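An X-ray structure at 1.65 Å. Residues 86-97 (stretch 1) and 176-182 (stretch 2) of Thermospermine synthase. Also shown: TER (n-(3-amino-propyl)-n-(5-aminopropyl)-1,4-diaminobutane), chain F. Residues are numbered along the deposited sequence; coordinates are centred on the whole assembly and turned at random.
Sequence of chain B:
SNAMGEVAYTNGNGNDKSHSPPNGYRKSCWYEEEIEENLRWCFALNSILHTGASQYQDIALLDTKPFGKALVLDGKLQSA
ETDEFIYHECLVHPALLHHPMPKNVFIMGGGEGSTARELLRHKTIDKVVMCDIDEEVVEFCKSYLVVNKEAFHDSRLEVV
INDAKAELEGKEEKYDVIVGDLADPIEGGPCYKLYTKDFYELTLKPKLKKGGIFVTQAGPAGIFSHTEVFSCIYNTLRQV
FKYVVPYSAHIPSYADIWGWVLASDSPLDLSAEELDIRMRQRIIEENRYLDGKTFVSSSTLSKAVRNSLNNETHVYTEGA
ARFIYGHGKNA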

# COMPACT_ATOMS: atom_id res chain seq x y z
N ILE B 86 24.68 -13.03 3.02
CA ILE B 86 24.13 -14.36 3.17
C ILE B 86 23.97 -15.03 1.78
O ILE B 86 24.40 -16.17 1.61
CB ILE B 86 22.78 -14.33 3.90
CG1 ILE B 86 22.93 -13.66 5.26
CG2 ILE B 86 22.21 -15.74 4.07
CD1 ILE B 86 21.63 -13.53 5.99
N TYR B 87 23.33 -14.33 0.84
CA TYR B 87 23.08 -14.88 -0.46
C TYR B 87 24.44 -15.17 -1.14
O TYR B 87 24.62 -16.21 -1.74
CB TYR B 87 22.24 -13.89 -1.31
CG TYR B 87 22.13 -14.30 -2.74
CD1 TYR B 87 21.10 -15.13 -3.19
CD2 TYR B 87 23.05 -13.85 -3.67
CE1 TYR B 87 21.03 -15.51 -4.53
CE2 TYR B 87 23.01 -14.24 -4.99
CZ TYR B 87 21.98 -15.06 -5.41
OH TYR B 87 21.92 -15.43 -6.75
N HIS B 88 25.37 -14.22 -1.06
CA HIS B 88 26.59 -14.40 -1.82
C HIS B 88 27.54 -15.41 -1.19
O HIS B 88 28.20 -16.14 -1.91
CB HIS B 88 27.23 -13.05 -2.09
CG HIS B 88 26.43 -12.23 -3.03
ND1 HIS B 88 25.63 -11.19 -2.62
CD2 HIS B 88 26.18 -12.40 -4.36
CE1 HIS B 88 24.98 -10.70 -3.67
NE2 HIS B 88 25.32 -11.40 -4.74
N GLU B 89 27.61 -15.49 0.13
CA GLU B 89 28.38 -16.56 0.76
C GLU B 89 27.80 -17.94 0.49
O GLU B 89 28.53 -18.87 0.18
CB GLU B 89 28.50 -16.38 2.26
CG GLU B 89 29.48 -15.28 2.68
CD GLU B 89 29.70 -15.23 4.18
OE1 GLU B 89 29.34 -16.19 4.91
OE2 GLU B 89 30.28 -14.21 4.64
N CYS B 90 26.47 -18.05 0.57
CA CYS B 90 25.79 -19.33 0.24
C CYS B 90 25.95 -19.74 -1.21
O CYS B 90 26.14 -20.93 -1.49
CB CYS B 90 24.33 -19.34 0.59
SG CYS B 90 24.03 -19.35 2.38
N LEU B 91 25.89 -18.78 -2.12
CA LEU B 91 26.02 -19.05 -3.55
C LEU B 91 27.42 -19.55 -3.89
O LEU B 91 27.57 -20.44 -4.70
CB LEU B 91 25.77 -17.81 -4.39
CG LEU B 91 25.98 -17.84 -5.93
CD1 LEU B 91 25.04 -18.87 -6.57
CD2 LEU B 91 25.83 -16.49 -6.53
N VAL B 92 28.44 -18.98 -3.26
CA VAL B 92 29.85 -19.18 -3.65
C VAL B 92 30.62 -20.23 -2.87
O VAL B 92 31.23 -21.14 -3.44
CB VAL B 92 30.61 -17.83 -3.62
CG1 VAL B 92 32.11 -18.02 -3.76
CG2 VAL B 92 30.06 -16.92 -4.73
N HIS B 93 30.58 -20.13 -1.54
CA HIS B 93 31.54 -20.91 -0.77
C HIS B 93 31.40 -22.41 -0.77
O HIS B 93 32.42 -23.10 -0.90
CB HIS B 93 31.70 -20.33 0.62
CG HIS B 93 32.17 -18.92 0.59
ND1 HIS B 93 33.26 -18.55 -0.17
CD2 HIS B 93 31.71 -17.79 1.14
CE1 HIS B 93 33.44 -17.25 -0.09
NE2 HIS B 93 32.51 -16.76 0.70
N PRO B 94 30.17 -22.93 -0.65
CA PRO B 94 30.03 -24.38 -0.65
C PRO B 94 30.64 -25.02 -1.91
O PRO B 94 31.37 -26.02 -1.81
CB PRO B 94 28.52 -24.57 -0.58
CG PRO B 94 28.04 -23.39 0.20
CD PRO B 94 28.88 -22.25 -0.32
N ALA B 95 30.34 -24.46 -3.09
CA ALA B 95 30.94 -25.00 -4.32
C ALA B 95 32.44 -25.02 -4.27
O ALA B 95 33.08 -26.06 -4.49
CB ALA B 95 30.45 -24.25 -5.53
N LEU B 96 33.05 -23.89 -3.95
CA LEU B 96 34.53 -23.83 -4.03
C LEU B 96 35.17 -24.70 -2.95
O LEU B 96 36.20 -25.35 -3.16
CB LEU B 96 35.06 -22.43 -3.95
CG LEU B 96 35.15 -21.71 -5.31
CD1 LEU B 96 33.79 -21.45 -5.94
CD2 LEU B 96 35.95 -20.44 -5.16
N LEU B 97 34.54 -24.76 -1.77
CA LEU B 97 35.08 -25.57 -0.71
C LEU B 97 35.01 -27.07 -0.97
O LEU B 97 35.83 -27.81 -0.45
CB LEU B 97 34.39 -25.23 0.63
CG LEU B 97 34.65 -23.82 1.15
CD1 LEU B 97 33.68 -23.45 2.25
CD2 LEU B 97 36.11 -23.69 1.65
N ASP B 176 36.92 -24.80 -13.29
CA ASP B 176 36.74 -25.61 -12.08
C ASP B 176 35.38 -25.46 -11.46
O ASP B 176 34.81 -26.44 -10.97
CB ASP B 176 37.84 -25.27 -11.07
CG ASP B 176 39.23 -25.58 -11.61
OD1 ASP B 176 39.43 -26.72 -12.05
OD2 ASP B 176 40.10 -24.68 -11.57
N VAL B 177 34.84 -24.25 -11.46
CA VAL B 177 33.48 -24.03 -10.94
C VAL B 177 32.80 -23.09 -11.93
O VAL B 177 33.44 -22.19 -12.47
CB VAL B 177 33.48 -23.40 -9.51
CG1 VAL B 177 32.07 -23.19 -9.00
CG2 VAL B 177 34.20 -24.27 -8.51
N ILE B 178 31.51 -23.33 -12.20
CA ILE B 178 30.69 -22.37 -12.95
C ILE B 178 29.52 -22.04 -12.01
O ILE B 178 28.89 -22.92 -11.36
CB ILE B 178 30.19 -22.96 -14.28
CG1 ILE B 178 31.38 -23.18 -15.20
CG2 ILE B 178 29.21 -22.00 -14.96
CD1 ILE B 178 31.07 -23.98 -16.44
N VAL B 179 29.24 -20.75 -11.93
CA VAL B 179 28.30 -20.18 -10.97
C VAL B 179 27.13 -19.55 -11.75
O VAL B 179 27.34 -18.63 -12.56
CB VAL B 179 28.95 -19.12 -10.10
CG1 VAL B 179 27.89 -18.52 -9.12
CG2 VAL B 179 30.13 -19.71 -9.32
N GLY B 180 25.92 -20.05 -11.53
CA GLY B 180 24.71 -19.44 -12.06
C GLY B 180 24.18 -18.40 -11.09
O GLY B 180 23.65 -18.76 -10.04
N ASP B 181 24.29 -17.13 -11.48
CA ASP B 181 23.76 -16.04 -10.70
C ASP B 181 22.85 -15.21 -11.61
O ASP B 181 23.04 -14.04 -11.79
CB ASP B 181 24.89 -15.22 -10.15
CG ASP B 181 24.47 -14.28 -9.05
OD1 ASP B 181 23.34 -14.32 -8.59
OD2 ASP B 181 25.31 -13.44 -8.69
N LEU B 182 21.81 -15.87 -12.13
CA LEU B 182 20.86 -15.29 -13.05
C LEU B 182 19.51 -15.12 -12.41
O LEU B 182 19.23 -15.68 -11.33
CB LEU B 182 20.68 -16.21 -14.26
CG LEU B 182 21.97 -16.54 -14.97
CD1 LEU B 182 21.77 -17.85 -15.73
CD2 LEU B 182 22.39 -15.43 -15.91
N1 TER F . 20.65 -10.67 -12.42
C2 TER F . 21.55 -10.93 -11.33
C3 TER F . 21.12 -12.19 -10.58
C4 TER F . 19.84 -12.03 -9.81
N5 TER F . 19.62 -13.15 -8.93
C6 TER F . 19.37 -12.93 -7.52
C7 TER F . 18.39 -13.95 -6.97
C8 TER F . 17.74 -13.38 -5.72
N9 TER F . 16.56 -12.60 -6.02
C10 TER F . 15.86 -11.98 -4.92
C11 TER F . 14.37 -11.80 -5.13
C12 TER F . 13.75 -11.46 -3.78
C13 TER F . 12.34 -10.90 -3.89
N14 TER F . 11.58 -11.60 -4.92
O HOH W 1 24.43 -11.29 -7.24

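The helix through residues 86–97 lies nearly antiparallel to strand 177–181, their N-to-C directions differing by 160° and their axes approaching to 9.4 Å. No backbone hydrogen bond joins the two elements; side chains bridge the gap, burying 332 Å² in total. Within the helix the i to i+4 pattern is interrupted at P94, whose ring nitrogen has no proton to give, and at A95, leaving a kink.

Apolar contacts make up much of the interface. V177 and V179, alternate residues of the strand, both point toward the helix. V179 CG1 meets L91 CG at 3.8 Å, while V177 lies against A95 (CG1 to A95 CB, 4.0 Å) and L96 (CG2 to L96 CD1, 3.8 Å). L96 and V177 are the register pair, the CA of L96 lying 7.0 Å from the CA of V177. L91 also reaches past V179, its CD1 lying 3.7 Å from G180 O and its CD2 3.6 Å from D181 CG.

Polar bonding gathers at D181. Y87 OH donates a short hydrogen bond to D181 OD1 (2.6 Å), the carboxylate oxygen lying near the plane of the ring. The other oxygen, OD2, accepts from a water 2.7 Å away, which also lies 2.7 Å from H88 NE2 and so links the imidazole to the carboxylate. One end of thermospermine lies beside this pair, its C6 3.7 Å from Y87 OH.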